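Local coordinates for hypothetical membrane protein (Corynebacterium glutamicum, PDB 6JSD) that binds heme b through an HtaA domain, the piece of the longer membrane protein present here, and probably serves in heme uptake, at residues Ser60-Gly65 with Asn82-Phe87; Leu76-Ala81 with Ala96-Ser101. The protein carries 1 engineered substitution. All coordinates share one frame; numbering follows the deposited sequence.

Overall arrangement
Contacts 1 and 2 share the strand 77-88, which bends at Asn82: its first half pairs with Ala96-Ser101 in contact 2, its second half with Ser60-Gly65 in contact 1. Their centres lie about 16 Å apart in one antiparallel sheet. At the corner they meet: Asn82 ND2 probably hydrogen-bonds Asp97 OD2 at 3.3 Å, Gly65 O packs on Ala81 CB and Ile83 CG2 on Ala96 CB. Arg112 ties both together, reaching Glu84 of contact 1 and Asp97 of contact 2. Contact 2 is the one near the heme-binding residues: the side chain of Ser100 is about 5 Å from that of Phe149, whereas contact 1 lies away from the site.

Contact 1 of 2, residues Ser60-Gly65 with Asn82-Phe87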
loop_
_atom_site.group_PDB
_atom_site.type_symbol
_atom_site.label_atom_id
_atom_site.label_comp_id
_atom_site.label_asym_id
_atom_site.label_seq_id
_atom_site.Cartn_x
_atom_site.Cartn_y
_atom_site.Cartn_z
ATOM N N SER A 60 -14.033 -2.838 -29.973
ATOM C CA SER A 60 -13.879 -3.751 -28.840
ATOM C C SER A 60 -12.718 -4.667 -29.168
ATOM O O SER A 60 -12.705 -5.285 -30.237
ATOM C CB SER A 60 -15.144 -4.577 -28.587
ATOM O OG SER A 60 -16.055 -3.880 -27.762
ATOM N N ILE A 61 -11.734 -4.710 -28.282
ATOM C CA ILE A 61 -10.516 -5.483 -28.456
ATOM C C ILE A 61 -10.478 -6.519 -27.337
ATOM O O ILE A 61 -10.537 -6.152 -26.157
ATOM C CB ILE A 61 -9.269 -4.589 -28.381
ATOM C CG1 ILE A 61 -9.474 -3.252 -29.137
ATOM C CG2 ILE A 61 -8.059 -5.349 -28.853
ATOM C CD1 ILE A 61 -9.716 -3.386 -30.601
ATOM N N ASN A 62 -10.350 -7.794 -27.699
ATOM C CA ASN A 62 -10.350 -8.887 -26.732
ATOM C C ASN A 62 -8.952 -9.415 -26.457
ATOM O O ASN A 62 -8.100 -9.450 -27.347
ATOM C CB ASN A 62 -11.218 -10.040 -27.220
ATOM C CG ASN A 62 -12.658 -9.701 -27.184
ATOM O OD1 ASN A 62 -13.209 -9.466 -26.113
ATOM N ND2 ASN A 62 -13.289 -9.643 -28.350
ATOM N N PHE A 63 -8.730 -9.853 -25.197
ATOM C CA PHE A 63 -7.438 -10.391 -24.781
ATOM C C PHE A 63 -7.645 -11.608 -23.884
ATOM O O PHE A 63 -8.227 -11.476 -22.804
ATOM C CB PHE A 63 -6.616 -9.349 -24.019
ATOM C CG PHE A 63 -6.376 -8.058 -24.777
ATOM C CD1 PHE A 63 -5.265 -7.913 -25.584
ATOM C CD2 PHE A 63 -7.244 -6.983 -24.644
ATOM C CE1 PHE A 63 -5.024 -6.737 -26.262
ATOM C CE2 PHE A 63 -7.013 -5.800 -25.321
ATOM C CZ PHE A 63 -5.894 -5.683 -26.127
ATOM N N PRO A 64 -7.182 -12.793 -24.274
ATOM C CA PRO A 64 -7.250 -13.946 -23.359
ATOM C C PRO A 64 -6.252 -13.799 -22.218
ATOM O O PRO A 64 -5.521 -12.804 -22.166
ATOM C CB PRO A 64 -6.913 -15.135 -24.265
ATOM C CG PRO A 64 -6.055 -14.557 -25.331
ATOM C CD PRO A 64 -6.562 -13.141 -25.563
ATOM N N GLY A 65 -6.200 -14.764 -21.303
ATOM C CA GLY A 65 -5.213 -14.690 -20.246
ATOM C C GLY A 65 -5.794 -14.201 -18.926
ATOM O O GLY A 65 -6.827 -13.531 -18.869
ATOM N N ASN A 82 -9.492 -12.416 -19.030
ATOM C CA ASN A 82 -10.129 -12.164 -20.319
ATOM C C ASN A 82 -10.577 -10.707 -20.438
ATOM O O ASN A 82 -11.760 -10.401 -20.622
ATOM C CB ASN A 82 -11.310 -13.115 -20.536
ATOM C CG ASN A 82 -10.883 -14.569 -20.634
ATOM O OD1 ASN A 82 -9.827 -14.891 -21.184
ATOM N ND2 ASN A 82 -11.700 -15.453 -20.087
ATOM N N ILE A 83 -9.609 -9.800 -20.318
ATOM C CA ILE A 83 -9.958 -8.389 -20.323
ATOM C C ILE A 83 -10.404 -7.968 -21.716
ATOM O O ILE A 83 -10.026 -8.564 -22.744
ATOM C CB ILE A 83 -8.802 -7.498 -19.824
ATOM C CG1 ILE A 83 -7.737 -7.341 -20.911
ATOM C CG2 ILE A 83 -8.238 -8.040 -18.494
ATOM C CD1 ILE A 83 -6.737 -6.202 -20.647
ATOM N N GLU A 84 -11.224 -6.927 -21.744
ATOM C CA GLU A 84 -11.753 -6.374 -22.973
ATOM C C GLU A 84 -11.736 -4.856 -22.869
ATOM O O GLU A 84 -12.214 -4.291 -21.879
ATOM C CB GLU A 84 -13.175 -6.880 -23.222
ATOM C CG GLU A 84 -13.852 -6.228 -24.400
ATOM C CD GLU A 84 -15.362 -6.394 -24.357
ATOM O OE1 GLU A 84 -15.851 -7.180 -23.512
ATOM O OE2 GLU A 84 -16.057 -5.734 -25.163
ATOM N N ILE A 85 -11.178 -4.208 -23.878
ATOM C CA ILE A 85 -11.181 -2.755 -23.988
ATOM C C ILE A 85 -12.215 -2.381 -25.035
ATOM O O ILE A 85 -12.108 -2.799 -26.197
ATOM C CB ILE A 85 -9.799 -2.218 -24.378
ATOM C CG1 ILE A 85 -8.785 -2.528 -23.299
ATOM C CG2 ILE A 85 -9.869 -0.716 -24.655
ATOM C CD1 ILE A 85 -7.389 -2.096 -23.652
ATOM N N SER A 86 -13.229 -1.621 -24.633
ATOM C CA SER A 86 -14.210 -1.112 -25.574
ATOM C C SER A 86 -14.104 0.407 -25.617
ATOM O O SER A 86 -13.789 1.052 -24.616
ATOM C CB SER A 86 -15.634 -1.542 -25.208
ATOM O OG SER A 86 -16.035 -0.983 -23.970
ATOM N N PHE A 87 -14.341 0.975 -26.791
ATOM C CA PHE A 87 -14.308 2.422 -26.908
ATOM C C PHE A 87 -15.400 2.881 -27.852
ATOM O O PHE A 87 -15.804 2.169 -28.777
ATOM C CB PHE A 87 -12.935 2.965 -27.368
ATOM C CG PHE A 87 -12.461 2.423 -28.693
ATOM C CD1 PHE A 87 -11.704 1.263 -28.745
ATOM C CD2 PHE A 87 -12.756 3.088 -29.880
ATOM C CE1 PHE A 87 -11.262 0.757 -29.946
ATOM C CE2 PHE A 87 -12.318 2.591 -31.096
ATOM C CZ PHE A 87 -11.566 1.422 -31.132
HETATM O O HOH W 1 -6.901 -10.984 -20.266
#
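Phe63 lays CB and the CD2 corner of its ring against Ile83, whose CG1 lies 3.8 Å from Phe63 CD2, while Ile83 O sits at the ring edge, in its plane. The Ile83 branch gets there because CG1 is wedged between the backbone N and the carbonyl carbon (chi1 77°). Farther along the ring, CE2 meets the methyl CD1 of Ile85. On the same apolar face Ile61 CG1 lies at the edge of the Phe87 ring, 4.5 Å from Phe87 CE1, a loose contact. Phe45 and Val52 of strand 42-53 and Phe161 of strand 159-165 add to this buried layer, and Ala8, Ser9 and Ala10 of the second subunit pack on Ile61, Phe63 and Ile85.

The other face is polar. Asn62 and Glu84 run side by side, amide and carboxylate planes 49° apart, with Asn62 OD1 3.7 Å from Glu84 CG. The extended Glu84 chain brings OE2 within 3.2 Å of Ser60 OG; OE1 of the same carboxylate forms a salt bridge with Arg112.

Between the faces, Ile61 and Ile85 exchange two backbone bonds, Ile61 N to Ile85 O at 2.9 Å and Ile85 N to Ile61 O at 3.1 Å. Phe63 N reaches Ile83 O with a more bent N-H...O angle of 137°. Beyond it a water accepts from Ile83 N and lies 2.9 Å from both Phe63 O and Gly65 O, bridging the two backbones where Asn82 N closes a straight bond to Gly65 O. This is antiparallel pairing within the HtaA beta fold, one face apolar and the other polar, with one water bridging the backbones where the chain turns at Asn82.

Contact 2 of 2, residues Leu76-Ala81 with Ala96-Ser101; sequences LDMQIA and ADVVSS
Met78 and Ile80 make the close packing here, against Val98 and Ala96. The methyl CE of Met78 comes within 3.6 Å of Val98 CG1, the two side chains crossing at a slant, and its SD passes 4.0 Å from Ser100 CB; a bend at chi2 (101°) turns the thioether along the neighbouring strand. Ile80 puts CG2 3.6 Å from Ala96 CB. Val115 of strand 113-125 backs both Ala96 and Val98, and Phe146 touches Met78.

The opposite face, with Gln79, Ala81, Asp97 and Val99, is looser and partly exposed: the CB atoms of Gln79 and Val99 stay 4.3 Å apart, and the extended Gln79 chain carries its amide outward from the sheet. Asp97 turns its charged end to Arg112, and Asp77 to His68. The strand end closes up again: buried Ser101 sets OG 3.6 Å from Asp77 CB, and a water accepts from Asp77 N and lies 2.8 Å from Ser101 O.

Five backbone bonds hold the ladder. Gln79 and Val99 exchange two, the shorter from Gln79 N to Val99 O at 2.7 Å; Ala81 and Asp97 exchange two more, and Ser101 N gives the fifth to Asp77 O. Regular antiparallel pairing of 77-81 with 97-101 thus forms the open end of a beta hairpin bent at Asn82; there Leu76 packs on the heme-binding Phe149 and on Tyr21, the axial iron ligand, of the second subunit.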
loop_
_atom_site.group_PDB
_atom_site.type_symbol
_atom_site.label_atom_id
_atom_site.label_comp_id
_atom_site.label_asym_id
_atom_site.label_seq_id
_atom_site.Cartn_x
_atom_site.Cartn_y
_atom_site.Cartn_z
ATOM N N LEU A 76 -5.780 -10.604 1.025
ATOM C CA LEU A 76 -5.941 -10.002 -0.292
ATOM C C LEU A 76 -5.890 -11.125 -1.319
ATOM O O LEU A 76 -4.881 -11.825 -1.419
ATOM C CB LEU A 76 -4.839 -8.974 -0.531
ATOM C CG LEU A 76 -5.054 -7.986 -1.669
ATOM C CD1 LEU A 76 -6.430 -7.358 -1.542
ATOM C CD2 LEU A 76 -3.962 -6.920 -1.647
ATOM N N ASP A 77 -6.986 -11.328 -2.050
ATOM C CA ASP A 77 -7.067 -12.426 -3.012
ATOM C C ASP A 77 -7.951 -12.005 -4.177
ATOM O O ASP A 77 -9.138 -11.741 -3.988
ATOM C CB ASP A 77 -7.613 -13.683 -2.349
ATOM C CG ASP A 77 -7.270 -14.943 -3.115
ATOM O OD1 ASP A 77 -7.090 -14.886 -4.340
ATOM O OD2 ASP A 77 -7.183 -16.011 -2.485
ATOM N N MET A 78 -7.388 -11.973 -5.383
ATOM C CA MET A 78 -8.099 -11.351 -6.490
ATOM C C MET A 78 -7.630 -11.956 -7.801
ATOM O O MET A 78 -6.421 -12.139 -8.006
ATOM C CB MET A 78 -7.862 -9.839 -6.475
ATOM C CG MET A 78 -8.241 -9.129 -7.747
ATOM S SD MET A 78 -9.830 -8.327 -7.542
ATOM C CE MET A 78 -10.094 -7.693 -9.185
ATOM N N GLN A 79 -8.583 -12.237 -8.692
ATOM C CA GLN A 79 -8.279 -12.742 -10.031
ATOM C C GLN A 79 -9.057 -11.975 -11.095
ATOM O O GLN A 79 -10.268 -11.774 -10.960
ATOM C CB GLN A 79 -8.599 -14.238 -10.146
ATOM C CG GLN A 79 -8.123 -14.840 -11.451
ATOM C CD GLN A 79 -8.670 -16.232 -11.688
ATOM O OE1 GLN A 79 -9.018 -16.589 -12.818
ATOM N NE2 GLN A 79 -8.760 -17.026 -10.621
ATOM N N ILE A 80 -8.358 -11.582 -12.164
ATOM C CA ILE A 80 -8.929 -10.888 -13.318
ATOM C C ILE A 80 -8.593 -11.695 -14.566
ATOM O O ILE A 80 -7.445 -12.120 -14.735
ATOM C CB ILE A 80 -8.367 -9.458 -13.440
ATOM C CG1 ILE A 80 -8.760 -8.637 -12.223
ATOM C CG2 ILE A 80 -8.847 -8.773 -14.722
ATOM C CD1 ILE A 80 -8.052 -7.298 -12.176
ATOM N N ALA A 81 -9.577 -11.895 -15.449
ATOM C CA ALA A 81 -9.321 -12.685 -16.646
ATOM C C ALA A 81 -10.060 -12.134 -17.857
ATOM O O ALA A 81 -11.122 -11.509 -17.741
ATOM C CB ALA A 81 -9.714 -14.162 -16.446
ATOM N N ALA A 96 -13.949 -7.289 -17.589
ATOM C CA ALA A 96 -13.190 -8.496 -17.281
ATOM C C ALA A 96 -14.001 -9.453 -16.406
ATOM O O ALA A 96 -14.941 -9.062 -15.709
ATOM C CB ALA A 96 -11.862 -8.158 -16.596
ATOM N N ASP A 97 -13.601 -10.721 -16.451
ATOM C CA ASP A 97 -14.077 -11.720 -15.505
ATOM C C ASP A 97 -13.315 -11.546 -14.202
ATOM O O ASP A 97 -12.079 -11.577 -14.202
ATOM C CB ASP A 97 -13.861 -13.121 -16.061
ATOM C CG ASP A 97 -14.516 -13.318 -17.401
ATOM O OD1 ASP A 97 -15.497 -12.600 -17.686
ATOM O OD2 ASP A 97 -14.050 -14.191 -18.164
ATOM N N VAL A 98 -14.035 -11.358 -13.098
ATOM C CA VAL A 98 -13.420 -11.031 -11.814
ATOM C C VAL A 98 -13.880 -12.034 -10.764
ATOM O O VAL A 98 -15.080 -12.309 -10.647
ATOM C CB VAL A 98 -13.759 -9.596 -11.368
ATOM C CG1 VAL A 98 -13.185 -9.326 -9.977
ATOM C CG2 VAL A 98 -13.234 -8.561 -12.387
ATOM N N VAL A 99 -12.920 -12.574 -10.013
ATOM C CA VAL A 99 -13.154 -13.350 -8.803
ATOM C C VAL A 99 -12.365 -12.673 -7.693
ATOM O O VAL A 99 -11.190 -12.339 -7.879
ATOM C CB VAL A 99 -12.726 -14.826 -8.968
ATOM C CG1 VAL A 99 -12.882 -15.592 -7.652
ATOM C CG2 VAL A 99 -13.540 -15.500 -10.084
ATOM N N SER A 100 -13.007 -12.458 -6.546
ATOM C CA SER A 100 -12.360 -11.751 -5.447
ATOM C C SER A 100 -12.784 -12.348 -4.112
ATOM O O SER A 100 -13.886 -12.881 -3.980
ATOM C CB SER A 100 -12.707 -10.263 -5.467
ATOM O OG SER A 100 -12.375 -9.659 -4.234
ATOM N N SER A 101 -11.903 -12.236 -3.124
ATOM C CA SER A 101 -12.209 -12.608 -1.749
ATOM C C SER A 101 -12.439 -11.363 -0.897
ATOM O O SER A 101 -11.899 -10.287 -1.174
ATOM C CB SER A 101 -11.082 -13.446 -1.131
ATOM O OG SER A 101 -10.986 -14.717 -1.753
HETATM O O HOH W 2 -9.096 -10.077 -1.314
#